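Local coordinates for Tle cognate immunity protein 4 C-terminal domain-containing protein (Pseudomonas aeruginosa PAO1, PDB 4R1D) that probably protects the bacterium from its own type VI secretion lipase effector Tle4 by binding it as the cognate immunity protein, at residues B[210-215]-B[237-242]. Residues are numbered along the deposited sequence; the frame is centred on the assembly and turned at random.
Sequences ETLRKG and RGYTFM
Glu-210 and Arg-237 meet in a salt bridge that spans the strand lying between their own two. Arg-237 NH2 donates to Glu-210 OE1 at 3.0 Å with an N-H...O angle of 142°, reaching that oxygen from above the carboxylate plane; the two flat groups stand 78° apart. A water accepts from Arg-237 NH1 and donates to Glu-210 OE1, so the oxygen is held both directly and through solvent. Further bonds from NH2 to Asp-281, which also takes the hydroxyl of Tyr-239, and from NH1 to Ser-232 should limit rotation of the guanidinium and tie this polar group to helix 281-292.

Next along the face comes Leu-212, whose CB points toward strand 237-242. Leu-212 CD1 lies 4.0 Å from both CE1 and CZ of Phe-241, the two side chains crossing at a slant, and Phe-241 in turn meets Trp-288 edge-to-face. Leu-212 CD1 also meets the edge of the Tyr-239 ring, near its plane, 4.4 Å from Tyr-239 CE1.

The strand axes run 9.1 Å apart at 26°, nearly parallel, as befits next-but-one neighbours in an antiparallel sheet. Strand 225-233 fills the gap, and 209-214 hydrogen-bonds to it along the backbone, with a classic beta bulge where Leu-212 and Arg-213 both face Leu-228. Side chains thus join alternate strands across one helix-covered face of the C-terminal immunity domain.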
ATOM      1  N   GLU B 210      -8.066 -26.570  10.062  1.00 20.10           N
ATOM      2  CA  GLU B 210      -7.624 -27.887   9.632  1.00 22.74           C
ATOM      3  C   GLU B 210      -7.131 -27.890   8.188  1.00 22.83           C
ATOM      4  O   GLU B 210      -7.540 -27.062   7.374  1.00 19.88           O
ATOM      5  CB  GLU B 210      -8.734 -28.924   9.812  1.00 25.95           C
ATOM      6  CG  GLU B 210      -9.824 -28.871   8.773  1.00 28.43           C
ATOM      7  CD  GLU B 210     -10.919 -29.901   9.045  1.00 29.16           C
ATOM      8  OE1 GLU B 210     -12.001 -29.496   9.508  1.00 29.17           O
ATOM      9  OE2 GLU B 210     -10.690 -31.103   8.806  1.00 31.90           O
ATOM     10  N   THR B 211      -6.231 -28.816   7.883  1.00 20.10           N
ATOM     11  CA  THR B 211      -5.810 -29.012   6.511  1.00 24.98           C
ATOM     12  C   THR B 211      -6.699 -30.070   5.876  1.00 24.02           C
ATOM     13  O   THR B 211      -6.794 -31.186   6.377  1.00 28.87           O
ATOM     14  CB  THR B 211      -4.336 -29.436   6.432  1.00 28.43           C
ATOM     15  OG1 THR B 211      -3.514 -28.354   6.893  1.00 23.25           O
ATOM     16  CG2 THR B 211      -3.950 -29.778   5.000  1.00 23.32           C
ATOM     17  N   LEU B 212      -7.359 -29.720   4.779  1.00 20.96           N
ATOM     18  CA  LEU B 212      -8.208 -30.684   4.080  1.00 21.25           C
ATOM     19  C   LEU B 212      -7.402 -31.544   3.123  1.00 24.91           C
ATOM     20  O   LEU B 212      -7.755 -32.695   2.868  1.00 25.04           O
ATOM     21  CB  LEU B 212      -9.339 -29.988   3.314  1.00 18.90           C
ATOM     22  CG  LEU B 212     -10.331 -29.152   4.126  1.00 22.07           C
ATOM     23  CD1 LEU B 212     -11.385 -28.524   3.226  1.00 19.53           C
ATOM     24  CD2 LEU B 212     -10.985 -29.997   5.211  1.00 27.17           C
ATOM     25  N   ARG B 213      -6.322 -30.980   2.589  1.00 21.24           N
ATOM     26  CA  ARG B 213      -5.560 -31.646   1.554  1.00 20.00           C
ATOM     27  C   ARG B 213      -4.222 -30.962   1.344  1.00 23.39           C
ATOM     28  O   ARG B 213      -4.122 -29.734   1.397  1.00 21.83           O
ATOM     29  CB  ARG B 213      -6.366 -31.618   0.248  1.00 28.25           C
ATOM     30  CG  ARG B 213      -6.385 -32.912  -0.523  1.00 33.78           C
ATOM     31  CD  ARG B 213      -6.866 -32.665  -1.954  1.00 25.93           C
ATOM     32  NE  ARG B 213      -8.305 -32.837  -2.128  1.00 25.43           N
ATOM     33  CZ  ARG B 213      -8.967 -32.438  -3.213  1.00 28.71           C
ATOM     34  NH1 ARG B 213      -8.318 -31.821  -4.195  1.00 23.03           N
ATOM     35  NH2 ARG B 213     -10.276 -32.639  -3.315  1.00 22.79           N
ATOM     36  N   LYS B 214      -3.186 -31.755   1.107  1.00 25.88           N
ATOM     37  CA  LYS B 214      -1.873 -31.208   0.785  1.00 25.12           C
ATOM     38  C   LYS B 214      -1.111 -32.201  -0.073  1.00 26.32           C
ATOM     39  O   LYS B 214      -0.880 -33.334   0.346  1.00 27.77           O
ATOM     40  CB  LYS B 214      -1.075 -30.900   2.057  1.00 23.82           C
ATOM     41  CG  LYS B 214       0.396 -30.578   1.783  1.00 28.92           C
ATOM     42  CD  LYS B 214       1.178 -30.312   3.062  1.00 28.52           C
ATOM     43  CE  LYS B 214       2.625 -29.966   2.741  1.00 33.99           C
ATOM     44  NZ  LYS B 214       3.491 -29.939   3.951  1.00 42.59           N
ATOM     45  N   GLY B 215      -0.718 -31.784  -1.270  1.00 23.57           N
ATOM     46  CA  GLY B 215       0.085 -32.646  -2.114  1.00 23.92           C
ATOM     47  C   GLY B 215      -0.001 -32.286  -3.576  1.00 22.38           C
ATOM     48  O   GLY B 215      -0.345 -31.162  -3.923  1.00 23.07           O
ATOM     49  N   ARG B 237     -17.683 -20.631   8.599  1.00 27.31           N
ATOM     50  CA  ARG B 237     -16.582 -21.437   8.085  1.00 30.26           C
ATOM     51  C   ARG B 237     -15.838 -20.705   6.981  1.00 28.74           C
ATOM     52  O   ARG B 237     -16.451 -20.168   6.054  1.00 31.51           O
ATOM     53  CB  ARG B 237     -17.095 -22.773   7.551  1.00 29.05           C
ATOM     54  CG  ARG B 237     -15.991 -23.759   7.175  1.00 24.87           C
ATOM     55  CD  ARG B 237     -16.320 -25.143   7.715  1.00 26.33           C
ATOM     56  NE  ARG B 237     -15.305 -26.154   7.431  1.00 24.76           N
ATOM     57  CZ  ARG B 237     -14.372 -26.545   8.293  1.00 23.32           C
ATOM     58  NH1 ARG B 237     -14.292 -25.987   9.501  1.00 25.67           N
ATOM     59  NH2 ARG B 237     -13.512 -27.488   7.944  1.00 23.51           N
ATOM     60  N   GLY B 238     -14.515 -20.686   7.091  1.00 21.89           N
ATOM     61  CA  GLY B 238     -13.661 -20.100   6.074  1.00 24.14           C
ATOM     62  C   GLY B 238     -12.872 -21.161   5.323  1.00 17.69           C
ATOM     63  O   GLY B 238     -12.737 -22.300   5.774  1.00 20.13           O
ATOM     64  N   TYR B 239     -12.339 -20.780   4.170  1.00 17.59           N
ATOM     65  CA  TYR B 239     -11.596 -21.697   3.329  1.00 19.50           C
ATOM     66  C   TYR B 239     -10.443 -20.956   2.685  1.00 14.13           C
ATOM     67  O   TYR B 239     -10.561 -19.773   2.381  1.00 17.36           O
ATOM     68  CB  TYR B 239     -12.491 -22.213   2.205  1.00 16.96           C
ATOM     69  CG  TYR B 239     -13.618 -23.108   2.658  1.00 20.26           C
ATOM     70  CD1 TYR B 239     -13.405 -24.455   2.881  1.00 20.81           C
ATOM     71  CD2 TYR B 239     -14.894 -22.601   2.856  1.00 23.81           C
ATOM     72  CE1 TYR B 239     -14.432 -25.286   3.298  1.00 23.80           C
ATOM     73  CE2 TYR B 239     -15.938 -23.422   3.271  1.00 20.54           C
ATOM     74  CZ  TYR B 239     -15.698 -24.764   3.487  1.00 23.03           C
ATOM     75  OH  TYR B 239     -16.720 -25.597   3.891  1.00 23.89           O
ATOM     76  N   THR B 240      -9.341 -21.657   2.463  1.00 14.52           N
ATOM     77  CA  THR B 240      -8.302 -21.140   1.577  1.00 16.11           C
ATOM     78  C   THR B 240      -7.678 -22.305   0.816  1.00 12.55           C
ATOM     79  O   THR B 240      -7.005 -23.152   1.399  1.00 16.42           O
ATOM     80  CB  THR B 240      -7.236 -20.345   2.335  1.00 17.53           C
ATOM     81  OG1 THR B 240      -7.860 -19.248   3.015  1.00 20.78           O
ATOM     82  CG2 THR B 240      -6.214 -19.788   1.366  1.00 13.26           C
ATOM     83  N   PHE B 241      -7.979 -22.362  -0.480  1.00 13.77           N
ATOM     84  CA  PHE B 241      -7.514 -23.423  -1.364  1.00 16.05           C
ATOM     85  C   PHE B 241      -6.497 -22.806  -2.308  1.00 14.80           C
ATOM     86  O   PHE B 241      -6.769 -21.770  -2.925  1.00 16.92           O
ATOM     87  CB  PHE B 241      -8.670 -24.002  -2.191  1.00 14.42           C
ATOM     88  CG  PHE B 241      -9.713 -24.717  -1.378  1.00 19.65           C
ATOM     89  CD1 PHE B 241      -9.577 -24.865  -0.003  1.00 18.99           C
ATOM     90  CD2 PHE B 241     -10.846 -25.230  -1.997  1.00 20.59           C
ATOM     91  CE1 PHE B 241     -10.546 -25.520   0.741  1.00 20.39           C
ATOM     92  CE2 PHE B 241     -11.822 -25.881  -1.258  1.00 19.69           C
ATOM     93  CZ  PHE B 241     -11.671 -26.029   0.108  1.00 21.54           C
ATOM     94  N   MET B 242      -5.324 -23.429  -2.398  1.00 12.04           N
ATOM     95  CA  MET B 242      -4.183 -22.865  -3.127  1.00 13.50           C
ATOM     96  C   MET B 242      -3.592 -23.903  -4.086  1.00 12.53           C
ATOM     97  O   MET B 242      -3.377 -25.037  -3.689  1.00 17.31           O
ATOM     98  CB  MET B 242      -3.112 -22.438  -2.114  1.00 15.67           C
ATOM     99  CG  MET B 242      -3.633 -21.427  -1.102  1.00 16.14           C
ATOM    100  SD  MET B 242      -2.592 -21.255   0.364  1.00 16.63           S
ATOM    101  CE  MET B 242      -3.191 -22.612   1.371  1.00 16.21           C
TER
HETATM  102  O   HOH W   1     -12.262 -27.086  11.325  1.00 27.47           O